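Local coordinates for angiopoietin-related protein 6 (Homo sapiens, PDB 6Y43) that probably acts as a secreted angiopoietin-like growth factor, here represented by its calcium-binding, fibrinogen-like globe domain, at residues 20-26 / 37-42; 11-16 / 45-49; 8-12 / 26-30. Numbering follows the deposited sequence.

Contact 1 of 3, residues 20-26 / 37-42; sequences HEQSGVY and VWCEQQ
Residues 24-26 and 37-40 form the open end of an antiparallel beta hairpin; the short strand axes approach to 4.4 Å with N-to-C directions 122° apart. Gly24-Cys39 and Tyr26-Val37 are hydrogen-bonded pairs (Gly24 N-Cys39 O 3.3 Å, Cys39 N-Gly24 O 2.8 Å, Tyr26 N-Val37 O 2.7 Å, Val37 N-Tyr26 O 2.8 Å), flanking the non-hydrogen-bonded pair Val25-Trp38. On one face Trp38 (chi1 t, chi2 -85°) lays its six-membered ring beneath Gly24 CA, a CH-pi contact 3.5 Å from the centroid; at the phi/psi of Gly24 (159/-164) a CB would jam against Ser23 O. On the other face Tyr26 (m) swings back so that its OH donates to Gln22 O (2.7 Å) and Cys39 SG sits obliquely 3.8 Å from the ring centroid. Beyond the strands, Ser23 OG (m) accepts from Gln41 N (2.9 Å); water 1 lies 2.8 Å from both Ser23 OG and Glu40 OE2, donating to the latter, which also accepts from Leu43 N. Gln41 (m, m) packs CB 3.5 Å from Glu21 O, its OE1 accepting from Gly47 N; Gln42 NE2 donates to Glu21 O (2.9 Å). Side-chain and water bonds thus extend the ladder past the strands, while helix 12-17 covers the largely apolar Tyr26-Cys39 face.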
ATOM      1  N   HIS A  20     -15.486  13.102  11.535  1.00 20.17           N
ATOM      2  CA  HIS A  20     -14.920  11.935  12.198  1.00 18.79           C
ATOM      3  C   HIS A  20     -13.414  12.110  12.160  1.00 20.75           C
ATOM      4  O   HIS A  20     -12.780  11.950  11.110  1.00 21.29           O
ATOM      5  CB  HIS A  20     -15.424  10.661  11.531  1.00 20.17           C
ATOM      6  CG  HIS A  20     -16.910  10.536  11.604  1.00 21.66           C
ATOM      7  ND1 HIS A  20     -17.567  10.195  12.768  1.00 26.56           N
ATOM      8  CD2 HIS A  20     -17.873  10.776  10.684  1.00 19.94           C
ATOM      9  CE1 HIS A  20     -18.870  10.211  12.555  1.00 23.58           C
ATOM     10  NE2 HIS A  20     -19.082  10.558  11.299  1.00 21.03           N
ATOM     11  N   GLU A  21     -12.855  12.508  13.308  1.00 19.05           N
ATOM     12  CA  GLU A  21     -11.450  12.873  13.423  1.00 18.96           C
ATOM     13  C   GLU A  21     -10.582  11.759  13.995  1.00 16.01           C
ATOM     14  O   GLU A  21      -9.360  11.929  14.081  1.00 15.32           O
ATOM     15  CB  GLU A  21     -11.308  14.108  14.323  1.00 23.01           C
ATOM     16  CG  GLU A  21     -12.411  15.135  14.192  1.00 33.19           C
ATOM     17  CD  GLU A  21     -12.044  16.461  14.858  1.00 41.52           C
ATOM     18  OE1 GLU A  21     -12.160  17.515  14.196  1.00 43.14           O
ATOM     19  OE2 GLU A  21     -11.629  16.441  16.042  1.00 43.25           O
ATOM     20  N   GLN A  22     -11.170  10.634  14.411  1.00 14.67           N
ATOM     21  CA  GLN A  22     -10.415   9.575  15.067  1.00 11.85           C
ATOM     22  C   GLN A  22     -10.077   8.480  14.067  1.00  9.73           C
ATOM     23  O   GLN A  22     -10.960   7.961  13.375  1.00 11.68           O
ATOM     24  CB  GLN A  22     -11.191   8.945  16.223  1.00 17.27           C
ATOM     25  CG  GLN A  22     -11.447   9.820  17.395  1.00 20.59           C
ATOM     26  CD  GLN A  22     -12.299   9.092  18.409  1.00 24.22           C
ATOM     27  OE1 GLN A  22     -13.503   8.906  18.210  1.00 27.38           O
ATOM     28  NE2 GLN A  22     -11.672   8.630  19.466  1.00 18.88           N
ATOM     29  N   SER A  23      -8.811   8.101  14.023  1.00 10.95           N
ATOM     30  CA  SER A  23      -8.435   6.978  13.187  1.00 10.72           C
ATOM     31  C   SER A  23      -9.050   5.693  13.727  1.00  9.10           C
ATOM     32  O   SER A  23      -9.334   5.558  14.917  1.00 10.42           O
ATOM     33  CB  SER A  23      -6.913   6.889  13.116  1.00 12.12           C
ATOM     34  OG  SER A  23      -6.400   8.111  12.591  1.00 10.40           O
ATOM     35  N   GLY A  24      -9.287   4.760  12.825  1.00  9.50           N
ATOM     36  CA  GLY A  24      -9.863   3.483  13.179  1.00  8.11           C
ATOM     37  C   GLY A  24     -10.473   2.846  11.950  1.00  7.08           C
ATOM     38  O   GLY A  24     -10.189   3.239  10.825  1.00  9.06           O
ATOM     39  N   VAL A  25     -11.315   1.841  12.197  1.00  6.41           N
ATOM     40  CA  VAL A  25     -11.945   1.081  11.119  1.00  7.27           C
ATOM     41  C   VAL A  25     -13.245   1.756  10.688  1.00  9.05           C
ATOM     42  O   VAL A  25     -14.124   2.056  11.522  1.00  9.75           O
ATOM     43  CB  VAL A  25     -12.181  -0.379  11.545  1.00  8.06           C
ATOM     44  CG1 VAL A  25     -12.818  -1.180  10.398  1.00  6.95           C
ATOM     45  CG2 VAL A  25     -10.905  -1.017  11.977  1.00  8.29           C
ATOM     46  N   TYR A  26     -13.360   2.014   9.383  1.00  8.19           N
ATOM     47  CA  TYR A  26     -14.544   2.600   8.779  1.00  8.42           C
ATOM     48  C   TYR A  26     -15.061   1.687   7.681  1.00  9.48           C
ATOM     49  O   TYR A  26     -14.308   0.908   7.090  1.00 10.74           O
ATOM     50  CB  TYR A  26     -14.260   3.982   8.177  1.00  9.76           C
ATOM     51  CG  TYR A  26     -13.961   5.080   9.159  1.00 10.58           C
ATOM     52  CD1 TYR A  26     -12.808   5.069   9.933  1.00  8.66           C
ATOM     53  CD2 TYR A  26     -14.817   6.162   9.297  1.00 11.64           C
ATOM     54  CE1 TYR A  26     -12.533   6.096  10.825  1.00  8.95           C
ATOM     55  CE2 TYR A  26     -14.538   7.187  10.197  1.00 12.09           C
ATOM     56  CZ  TYR A  26     -13.405   7.146  10.952  1.00 10.56           C
ATOM     57  OH  TYR A  26     -13.136   8.175  11.831  1.00 13.31           O
ATOM     58  N   VAL A  37     -12.155  -0.726   6.261  1.00 10.04           N
ATOM     59  CA  VAL A  37     -10.792  -0.268   6.038  1.00  9.28           C
ATOM     60  C   VAL A  37     -10.377   0.529   7.257  1.00  9.70           C
ATOM     61  O   VAL A  37     -11.219   1.038   7.996  1.00  9.60           O
ATOM     62  CB  VAL A  37     -10.657   0.620   4.782  1.00 12.53           C
ATOM     63  CG1 VAL A  37     -11.356  -0.012   3.635  1.00 15.50           C
ATOM     64  CG2 VAL A  37     -11.217   2.015   5.086  1.00 11.43           C
ATOM     65  N   TRP A  38      -9.063   0.664   7.456  1.00  7.85           N
ATOM     66  CA  TRP A  38      -8.539   1.632   8.413  1.00  8.45           C
ATOM     67  C   TRP A  38      -8.410   2.999   7.743  1.00  9.42           C
ATOM     68  O   TRP A  38      -7.853   3.103   6.639  1.00  8.72           O
ATOM     69  CB  TRP A  38      -7.179   1.191   8.954  1.00  9.00           C
ATOM     70  CG  TRP A  38      -6.705   2.008  10.117  1.00  8.49           C
ATOM     71  CD1 TRP A  38      -6.030   3.210  10.074  1.00  9.60           C
ATOM     72  CD2 TRP A  38      -6.883   1.702  11.503  1.00  9.25           C
ATOM     73  NE1 TRP A  38      -5.775   3.648  11.348  1.00 11.66           N
ATOM     74  CE2 TRP A  38      -6.269   2.740  12.245  1.00 13.15           C
ATOM     75  CE3 TRP A  38      -7.473   0.637  12.188  1.00  9.54           C
ATOM     76  CZ2 TRP A  38      -6.267   2.764  13.644  1.00 11.23           C
ATOM     77  CZ3 TRP A  38      -7.455   0.658  13.585  1.00 11.54           C
ATOM     78  CH2 TRP A  38      -6.858   1.709  14.286  1.00  9.96           C
ATOM     79  N   CYS A  39      -8.924   4.035   8.405  1.00  8.73           N
ATOM     80  CA  CYS A  39      -8.783   5.425   7.984  1.00  8.87           C
ATOM     81  C   CYS A  39      -7.810   6.121   8.921  1.00 11.65           C
ATOM     82  O   CYS A  39      -8.008   6.096  10.143  1.00 10.10           O
ATOM     83  CB  CYS A  39     -10.109   6.194   8.052  1.00 10.94           C
ATOM     84  SG  CYS A  39     -11.449   5.704   6.995  1.00 11.17           S
ATOM     85  N   GLU A  40      -6.763   6.726   8.349  1.00 11.18           N
ATOM     86  CA  GLU A  40      -5.860   7.621   9.071  1.00  8.94           C
ATOM     87  C   GLU A  40      -6.470   9.021   8.994  1.00  9.73           C
ATOM     88  O   GLU A  40      -6.506   9.642   7.925  1.00 10.14           O
ATOM     89  CB  GLU A  40      -4.451   7.571   8.475  1.00 11.84           C
ATOM     90  CG  GLU A  40      -3.558   8.693   8.967  1.00 11.52           C
ATOM     91  CD  GLU A  40      -3.405   8.670  10.459  1.00 16.78           C
ATOM     92  OE1 GLU A  40      -2.959   7.637  11.002  1.00 16.68           O
ATOM     93  OE2 GLU A  40      -3.713   9.700  11.083  1.00 16.47           O
ATOM     94  N   GLN A  41      -6.994   9.506  10.114  1.00 12.62           N
ATOM     95  CA  GLN A  41      -7.764  10.741  10.098  1.00 13.27           C
ATOM     96  C   GLN A  41      -7.032  11.949  10.667  1.00 16.22           C
ATOM     97  O   GLN A  41      -7.640  13.016  10.772  1.00 16.62           O
ATOM     98  CB  GLN A  41      -9.075  10.563  10.874  1.00 10.74           C
ATOM     99  CG  GLN A  41      -9.969   9.481  10.313  1.00 11.34           C
ATOM    100  CD  GLN A  41     -10.514   9.795   8.939  1.00 12.21           C
ATOM    101  OE1 GLN A  41      -9.790  10.213   8.040  1.00 16.06           O
ATOM    102  NE2 GLN A  41     -11.803   9.556   8.754  1.00 15.24           N
ATOM    103  N   GLN A  42      -5.773  11.820  11.047  1.00 13.11           N
ATOM    104  CA  GLN A  42      -5.029  12.957  11.597  1.00 12.41           C
ATOM    105  C   GLN A  42      -3.846  13.372  10.742  1.00 17.35           C
ATOM    106  O   GLN A  42      -3.648  14.567  10.505  1.00 17.42           O
ATOM    107  CB  GLN A  42      -4.537  12.623  13.009  1.00 17.92           C
ATOM    108  CG  GLN A  42      -5.616  12.629  14.042  1.00 16.99           C
ATOM    109  CD  GLN A  42      -6.174  14.019  14.291  1.00 27.75           C
ATOM    110  OE1 GLN A  42      -5.433  14.961  14.591  1.00 28.54           O
ATOM    111  NE2 GLN A  42      -7.488  14.161  14.141  1.00 25.91           N
TER
HETATM  112  O   HOH W   1      -4.173   9.249  13.840  1.00 30.82           O

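Contact 2 of 3, residues 11-16 / 45-49; sequences DCAEAR and GGGWT
Two backbones come almost into touch here: Gly47 CA lies only 3.6 Å from Ala13 CA, where a helix start passes over three consecutive glycines. A CB built on Gly47 would fall 3.0 Å from Ala13 CA, a clash, and one on Gly46 would stand 3.2 Å from Arg16 CD. Gly45, Gly46 and Gly47 all have positive phi (87°, 72° and 80°), which favours glycine independently of the crowding. Asp11 (chi1 p) is the N-cap of the helix, its OD1 accepting from Glu14 N at 2.8 Å, and Arg16 N bonds to Cys12 O at 2.9 Å. Cys12 (m) points toward residues 45-49: its CB is 3.6 Å from Gly47 C, and its SG, held in the disulfide to Cys39, is 3.2 Å from Thr49 OG1. Water 2 fills the remaining gap, taking a bond from Ala13 N (3.2 Å), giving one to Gly47 O (2.7 Å) and meeting Thr49 OG1 at 3.0 Å. The methyl of Ala13 points sideways, while Arg16 (t, p, t), bent at chi2, lies over the glycines, with CB 4.0 Å from Gly47 N and NE 3.7 Å from Gly45 O. Gly47 and Trp48 both face Glu40, forming a G1 beta bulge at the start of strand 48-54; this bulge, set against the capped, disulfide-bound helix 12-17, belongs to the N-terminal part of the fibrinogen-like domain.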
ATOM      1  N   ASP A  11     -15.357   7.192   0.878  1.00 15.65           N
ATOM      2  CA  ASP A  11     -13.954   7.043   1.238  1.00 15.23           C
ATOM      3  C   ASP A  11     -13.710   7.703   2.591  1.00 13.81           C
ATOM      4  O   ASP A  11     -14.600   8.327   3.179  1.00 13.74           O
ATOM      5  CB  ASP A  11     -13.071   7.651   0.150  1.00 16.51           C
ATOM      6  CG  ASP A  11     -13.520   9.051  -0.237  1.00 17.86           C
ATOM      7  OD1 ASP A  11     -13.716   9.896   0.666  1.00 18.09           O
ATOM      8  OD2 ASP A  11     -13.669   9.305  -1.447  1.00 26.68           O
ATOM      9  N   CYS A  12     -12.476   7.544   3.087  1.00 13.25           N
ATOM     10  CA  CYS A  12     -12.129   8.098   4.392  1.00 12.59           C
ATOM     11  C   CYS A  12     -12.223   9.617   4.399  1.00 15.04           C
ATOM     12  O   CYS A  12     -12.549  10.212   5.424  1.00 12.40           O
ATOM     13  CB  CYS A  12     -10.725   7.641   4.788  1.00 11.29           C
ATOM     14  SG  CYS A  12     -10.651   5.851   5.106  1.00 11.58           S
ATOM     15  N   ALA A  13     -11.915  10.255   3.274  1.00 13.83           N
ATOM     16  CA  ALA A  13     -12.014  11.706   3.198  1.00 15.14           C
ATOM     17  C   ALA A  13     -13.442  12.173   3.462  1.00 16.40           C
ATOM     18  O   ALA A  13     -13.655  13.148   4.188  1.00 19.05           O
ATOM     19  CB  ALA A  13     -11.526  12.184   1.833  1.00 19.98           C
ATOM     20  N   GLU A  14     -14.439  11.466   2.920  1.00 19.30           N
ATOM     21  CA  GLU A  14     -15.823  11.863   3.183  1.00 16.44           C
ATOM     22  C   GLU A  14     -16.161  11.741   4.672  1.00 18.25           C
ATOM     23  O   GLU A  14     -16.791  12.635   5.254  1.00 19.82           O
ATOM     24  CB  GLU A  14     -16.777  11.028   2.326  1.00 18.68           C
ATOM     25  CG  GLU A  14     -18.228  11.411   2.577  1.00 22.52           C
ATOM     26  CD  GLU A  14     -19.207  10.616   1.767  1.00 23.61           C
ATOM     27  OE1 GLU A  14     -19.050   9.380   1.670  1.00 24.98           O
ATOM     28  OE2 GLU A  14     -20.143  11.239   1.229  1.00 39.54           O
ATOM     29  N   ALA A  15     -15.721  10.659   5.319  1.00 14.70           N
ATOM     30  CA  ALA A  15     -15.914  10.522   6.756  1.00 15.69           C
ATOM     31  C   ALA A  15     -15.237  11.662   7.520  1.00 17.32           C
ATOM     32  O   ALA A  15     -15.819  12.242   8.447  1.00 18.36           O
ATOM     33  CB  ALA A  15     -15.371   9.173   7.208  1.00 14.11           C
ATOM     34  N   ARG A  16     -14.003  11.991   7.143  1.00 17.14           N
ATOM     35  CA  ARG A  16     -13.276  13.064   7.808  1.00 16.62           C
ATOM     36  C   ARG A  16     -14.015  14.388   7.688  1.00 18.73           C
ATOM     37  O   ARG A  16     -14.186  15.109   8.679  1.00 23.03           O
ATOM     38  CB  ARG A  16     -11.876  13.174   7.211  1.00 16.74           C
ATOM     39  CG  ARG A  16     -11.070  14.309   7.791  1.00 22.53           C
ATOM     40  CD  ARG A  16     -10.738  14.054   9.253  1.00 22.95           C
ATOM     41  NE  ARG A  16     -10.076  15.216   9.838  1.00 27.99           N
ATOM     42  CZ  ARG A  16     -10.718  16.298  10.266  1.00 34.68           C
ATOM     43  NH1 ARG A  16     -12.044  16.369  10.180  1.00 32.47           N
ATOM     44  NH2 ARG A  16     -10.037  17.320  10.767  1.00 33.68           N
ATOM     45  N   GLY A  45      -3.850  16.151   7.405  1.00 19.63           N
ATOM     46  CA  GLY A  45      -5.215  16.547   7.196  1.00 24.94           C
ATOM     47  C   GLY A  45      -6.203  15.419   7.299  1.00 15.39           C
ATOM     48  O   GLY A  45      -7.413  15.678   7.286  1.00 20.04           O
ATOM     49  N   GLY A  46      -5.726  14.178   7.428  1.00 15.12           N
ATOM     50  CA  GLY A  46      -6.617  13.036   7.512  1.00 14.47           C
ATOM     51  C   GLY A  46      -7.284  12.694   6.192  1.00 15.10           C
ATOM     52  O   GLY A  46      -6.944  13.202   5.111  1.00 13.87           O
ATOM     53  N   GLY A  47      -8.249  11.773   6.297  1.00 11.91           N
ATOM     54  CA  GLY A  47      -8.993  11.322   5.147  1.00 11.82           C
ATOM     55  C   GLY A  47      -8.284  10.289   4.295  1.00  9.90           C
ATOM     56  O   GLY A  47      -8.637  10.129   3.124  1.00 11.78           O
ATOM     57  N   TRP A  48      -7.324   9.572   4.858  1.00 11.06           N
ATOM     58  CA  TRP A  48      -6.500   8.623   4.120  1.00  9.65           C
ATOM     59  C   TRP A  48      -7.042   7.213   4.317  1.00  9.99           C
ATOM     60  O   TRP A  48      -7.176   6.751   5.457  1.00 10.70           O
ATOM     61  CB  TRP A  48      -5.047   8.679   4.590  1.00 10.00           C
ATOM     62  CG  TRP A  48      -4.370   9.967   4.323  1.00  9.36           C
ATOM     63  CD1 TRP A  48      -4.141  10.976   5.209  1.00 13.51           C
ATOM     64  CD2 TRP A  48      -3.791  10.384   3.077  1.00 10.07           C
ATOM     65  NE1 TRP A  48      -3.461  12.005   4.596  1.00 14.22           N
ATOM     66  CE2 TRP A  48      -3.226  11.666   3.289  1.00 12.84           C
ATOM     67  CE3 TRP A  48      -3.687   9.796   1.816  1.00 10.38           C
ATOM     68  CZ2 TRP A  48      -2.593  12.376   2.277  1.00 16.37           C
ATOM     69  CZ3 TRP A  48      -3.049  10.509   0.807  1.00 13.11           C
ATOM     70  CH2 TRP A  48      -2.512  11.782   1.054  1.00 13.62           C
ATOM     71  N   THR A  49      -7.343   6.538   3.207  1.00  9.73           N
ATOM     72  CA  THR A  49      -7.732   5.131   3.225  1.00 10.22           C
ATOM     73  C   THR A  49      -6.479   4.267   3.182  1.00  8.28           C
ATOM     74  O   THR A  49      -5.719   4.330   2.213  1.00  9.08           O
ATOM     75  CB  THR A  49      -8.628   4.805   2.031  1.00 10.04           C
ATOM     76  OG1 THR A  49      -9.771   5.660   2.057  1.00 11.31           O
ATOM     77  CG2 THR A  49      -9.042   3.329   2.025  1.00  8.95           C
TER
HETATM   78  O   HOH W   2      -9.937   8.549   1.402  1.00 16.17           O

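Contact 3 of 3, residues 8-12 / 26-30; sequences PWQDC and YELRV
Pro8, Trp9 and Arg29 lose the most surface here. The extended backbone of Pro8 and Trp9 runs beside strand 26-30 in the same direction, with Pro8 level with Glu27, Trp9 with Leu28 and Gln10 with Arg29. Trp9 makes the single bridge of this parallel pairing: its N donates to Glu27 O at 2.9 Å and its O accepts from Arg29 N at 2.9 Å, while Leu28 CA also comes within 3.2 Å of Trp9 O. Pro8, which follows a cis peptide bond, has no amide hydrogen to donate; it offers apolar carbon instead. Its CA lies 3.4 Å from Glu27 O, and its ring packs against the Arg29 side chain, with Pro8 CB over one face of the guanidinium and Pro8 CG 3.6 Å from Arg29 NH2. The t, t, m course of the long Arg29 side chain allows this cover while its charged end remains at the surface. Trp9 (chi1 m, chi2 90°) carries its indole along the strand to Tyr26; its five-membered ring and the Tyr26 ring have centroids 5.9 Å apart and planes at 59°, an oblique pairing, and Trp9 NE1 is 3.9 Å from Tyr26 CD2, at the tyrosine edge. Leu28 (m, t) fills the inner corner, its CD2 3.7 Å from Asp11 CA and 4.1 Å from Trp9 CB. After Gln10 the backbones part, and water 3 donates to both Gln10 O (2.8 Å) and Arg29 O (2.7 Å). The segment 8-12 thus lies along strand 24-30, whose other partner is strand 33-40; it then leads into helix 12-17, where Ala15 packs against both Trp9 and Tyr26.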
ATOM      1  N   PRO A   8     -22.302   3.836   5.550  1.00 12.72           N
ATOM      2  CA  PRO A   8     -20.982   3.697   4.892  1.00 12.38           C
ATOM      3  C   PRO A   8     -20.579   4.875   4.027  1.00 14.17           C
ATOM      4  O   PRO A   8     -21.429   5.631   3.562  1.00 14.26           O
ATOM      5  CB  PRO A   8     -21.139   2.443   4.014  1.00 13.95           C
ATOM      6  CG  PRO A   8     -22.325   1.695   4.604  1.00 18.64           C
ATOM      7  CD  PRO A   8     -23.239   2.757   5.135  1.00 16.38           C
ATOM      8  N   TRP A   9     -19.275   5.017   3.794  1.00 12.25           N
ATOM      9  CA  TRP A   9     -18.736   6.211   3.163  1.00 12.14           C
ATOM     10  C   TRP A   9     -18.164   5.885   1.791  1.00 14.42           C
ATOM     11  O   TRP A   9     -17.745   4.758   1.519  1.00 13.75           O
ATOM     12  CB  TRP A   9     -17.632   6.837   4.029  1.00 13.43           C
ATOM     13  CG  TRP A   9     -17.993   7.018   5.472  1.00 11.43           C
ATOM     14  CD1 TRP A   9     -17.800   6.126   6.495  1.00 12.00           C
ATOM     15  CD2 TRP A   9     -18.643   8.161   6.052  1.00 13.66           C
ATOM     16  NE1 TRP A   9     -18.283   6.650   7.680  1.00 13.00           N
ATOM     17  CE2 TRP A   9     -18.810   7.893   7.432  1.00 14.12           C
ATOM     18  CE3 TRP A   9     -19.106   9.379   5.544  1.00 16.97           C
ATOM     19  CZ2 TRP A   9     -19.399   8.814   8.308  1.00 17.97           C
ATOM     20  CZ3 TRP A   9     -19.712  10.285   6.425  1.00 17.72           C
ATOM     21  CH2 TRP A   9     -19.851   9.991   7.782  1.00 17.51           C
ATOM     22  N   GLN A  10     -18.096   6.907   0.937  1.00 18.29           N
ATOM     23  CA  GLN A  10     -17.407   6.721  -0.335  1.00 18.49           C
ATOM     24  C   GLN A  10     -15.913   6.516  -0.116  1.00 16.06           C
ATOM     25  O   GLN A  10     -15.266   5.757  -0.844  1.00 13.87           O
ATOM     26  CB  GLN A  10     -17.651   7.921  -1.244  1.00 22.82           C
ATOM     27  CG  GLN A  10     -17.054   7.722  -2.621  1.00 26.86           C
ATOM     28  CD  GLN A  10     -17.443   8.799  -3.613  1.00 37.34           C
ATOM     29  OE1 GLN A  10     -18.328   9.613  -3.357  1.00 32.70           O
ATOM     30  NE2 GLN A  10     -16.775   8.804  -4.761  1.00 45.94           N
ATOM     31  N   ASP A  11     -15.357   7.192   0.878  1.00 15.65           N
ATOM     32  CA  ASP A  11     -13.954   7.043   1.238  1.00 15.23           C
ATOM     33  C   ASP A  11     -13.710   7.703   2.591  1.00 13.81           C
ATOM     34  O   ASP A  11     -14.600   8.327   3.179  1.00 13.74           O
ATOM     35  CB  ASP A  11     -13.071   7.651   0.150  1.00 16.51           C
ATOM     36  CG  ASP A  11     -13.520   9.051  -0.237  1.00 17.86           C
ATOM     37  OD1 ASP A  11     -13.716   9.896   0.666  1.00 18.09           O
ATOM     38  OD2 ASP A  11     -13.669   9.305  -1.447  1.00 26.68           O
ATOM     39  N   CYS A  12     -12.476   7.544   3.087  1.00 13.25           N
ATOM     40  CA  CYS A  12     -12.129   8.098   4.392  1.00 12.59           C
ATOM     41  C   CYS A  12     -12.223   9.617   4.399  1.00 15.04           C
ATOM     42  O   CYS A  12     -12.549  10.212   5.424  1.00 12.40           O
ATOM     43  CB  CYS A  12     -10.725   7.641   4.788  1.00 11.29           C
ATOM     44  SG  CYS A  12     -10.651   5.851   5.106  1.00 11.58           S
ATOM     45  N   TYR A  26     -13.360   2.014   9.383  1.00  8.19           N
ATOM     46  CA  TYR A  26     -14.544   2.600   8.779  1.00  8.42           C
ATOM     47  C   TYR A  26     -15.061   1.687   7.681  1.00  9.48           C
ATOM     48  O   TYR A  26     -14.308   0.908   7.090  1.00 10.74           O
ATOM     49  CB  TYR A  26     -14.260   3.982   8.177  1.00  9.76           C
ATOM     50  CG  TYR A  26     -13.961   5.080   9.159  1.00 10.58           C
ATOM     51  CD1 TYR A  26     -12.808   5.069   9.933  1.00  8.66           C
ATOM     52  CD2 TYR A  26     -14.817   6.162   9.297  1.00 11.64           C
ATOM     53  CE1 TYR A  26     -12.533   6.096  10.825  1.00  8.95           C
ATOM     54  CE2 TYR A  26     -14.538   7.187  10.197  1.00 12.09           C
ATOM     55  CZ  TYR A  26     -13.405   7.146  10.952  1.00 10.56           C
ATOM     56  OH  TYR A  26     -13.136   8.175  11.831  1.00 13.31           O
ATOM     57  N   GLU A  27     -16.359   1.803   7.408  1.00  9.97           N
ATOM     58  CA  GLU A  27     -17.019   1.074   6.331  1.00 10.43           C
ATOM     59  C   GLU A  27     -17.043   1.936   5.072  1.00 11.34           C
ATOM     60  O   GLU A  27     -17.612   3.035   5.082  1.00 11.44           O
ATOM     61  CB  GLU A  27     -18.448   0.713   6.716  1.00 13.84           C
ATOM     62  CG  GLU A  27     -18.610  -0.345   7.763  1.00 15.76           C
ATOM     63  CD  GLU A  27     -20.090  -0.527   8.052  1.00 20.84           C
ATOM     64  OE1 GLU A  27     -20.736   0.477   8.432  1.00 18.04           O
ATOM     65  OE2 GLU A  27     -20.626  -1.630   7.803  1.00 24.68           O
ATOM     66  N   LEU A  28     -16.453   1.424   3.993  1.00 11.68           N
ATOM     67  CA  LEU A  28     -16.479   2.075   2.690  1.00 12.40           C
ATOM     68  C   LEU A  28     -17.319   1.278   1.704  1.00 11.39           C
ATOM     69  O   LEU A  28     -17.242   0.053   1.669  1.00 13.98           O
ATOM     70  CB  LEU A  28     -15.068   2.215   2.127  1.00 15.37           C
ATOM     71  CG  LEU A  28     -14.006   2.934   2.933  1.00 15.73           C
ATOM     72  CD1 LEU A  28     -12.831   3.220   1.980  1.00 16.94           C
ATOM     73  CD2 LEU A  28     -14.582   4.194   3.546  1.00 17.61           C
ATOM     74  N   ARG A  29     -18.078   1.980   0.870  1.00 13.87           N
ATOM     75  CA  ARG A  29     -18.832   1.330  -0.206  1.00 17.04           C
ATOM     76  C   ARG A  29     -17.957   1.373  -1.450  1.00 21.64           C
ATOM     77  O   ARG A  29     -17.817   2.416  -2.088  1.00 23.79           O
ATOM     78  CB  ARG A  29     -20.180   2.002  -0.459  1.00 23.84           C
ATOM     79  CG  ARG A  29     -20.953   1.387  -1.663  1.00 28.89           C
ATOM     80  CD  ARG A  29     -22.426   1.798  -1.658  1.00 30.31           C
ATOM     81  NE  ARG A  29     -23.090   1.312  -0.447  1.00 29.57           N
ATOM     82  CZ  ARG A  29     -23.669   2.078   0.473  1.00 35.09           C
ATOM     83  NH1 ARG A  29     -23.690   3.400   0.343  1.00 37.96           N
ATOM     84  NH2 ARG A  29     -24.222   1.515   1.538  1.00 31.65           N
ATOM     85  N   VAL A  30     -17.352   0.243  -1.781  1.00 14.20           N
ATOM     86  CA  VAL A  30     -16.440   0.131  -2.909  1.00 18.72           C
ATOM     87  C   VAL A  30     -17.133  -0.716  -3.964  1.00 21.20           C
ATOM     88  O   VAL A  30     -17.285  -1.935  -3.806  1.00 17.15           O
ATOM     89  CB  VAL A  30     -15.093  -0.465  -2.495  1.00 17.62           C
ATOM     90  CG1 VAL A  30     -14.147  -0.473  -3.714  1.00 23.01           C
ATOM     91  CG2 VAL A  30     -14.488   0.333  -1.348  1.00 23.54           C
TER
HETATM   92  O   HOH W   3     -16.217   4.348  -3.059  1.00 26.32           O

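From the N terminus, residues 8-12 serve first in contact 3 and then, through Asp11 and Cys12, in contact 2. Contact 3 closes a loop on residues 26-30 that holds the rest of helix 12-17. Contact 1 follows, joining the two strands of the hairpin 24-40; its segments alternate with those of contact 3, so the two cross, and they share Tyr26. Contact 2 closes the longest loop, from helix 12-17 to the start of strand 48-54, with contact 1 nested inside. The Cys12-Cys39 disulfide and the probable hydrogen bond between Gln41 OE1 and Gly47 N join contacts 1 and 2, so that N-terminal segment, helix and three successive strands form one unit.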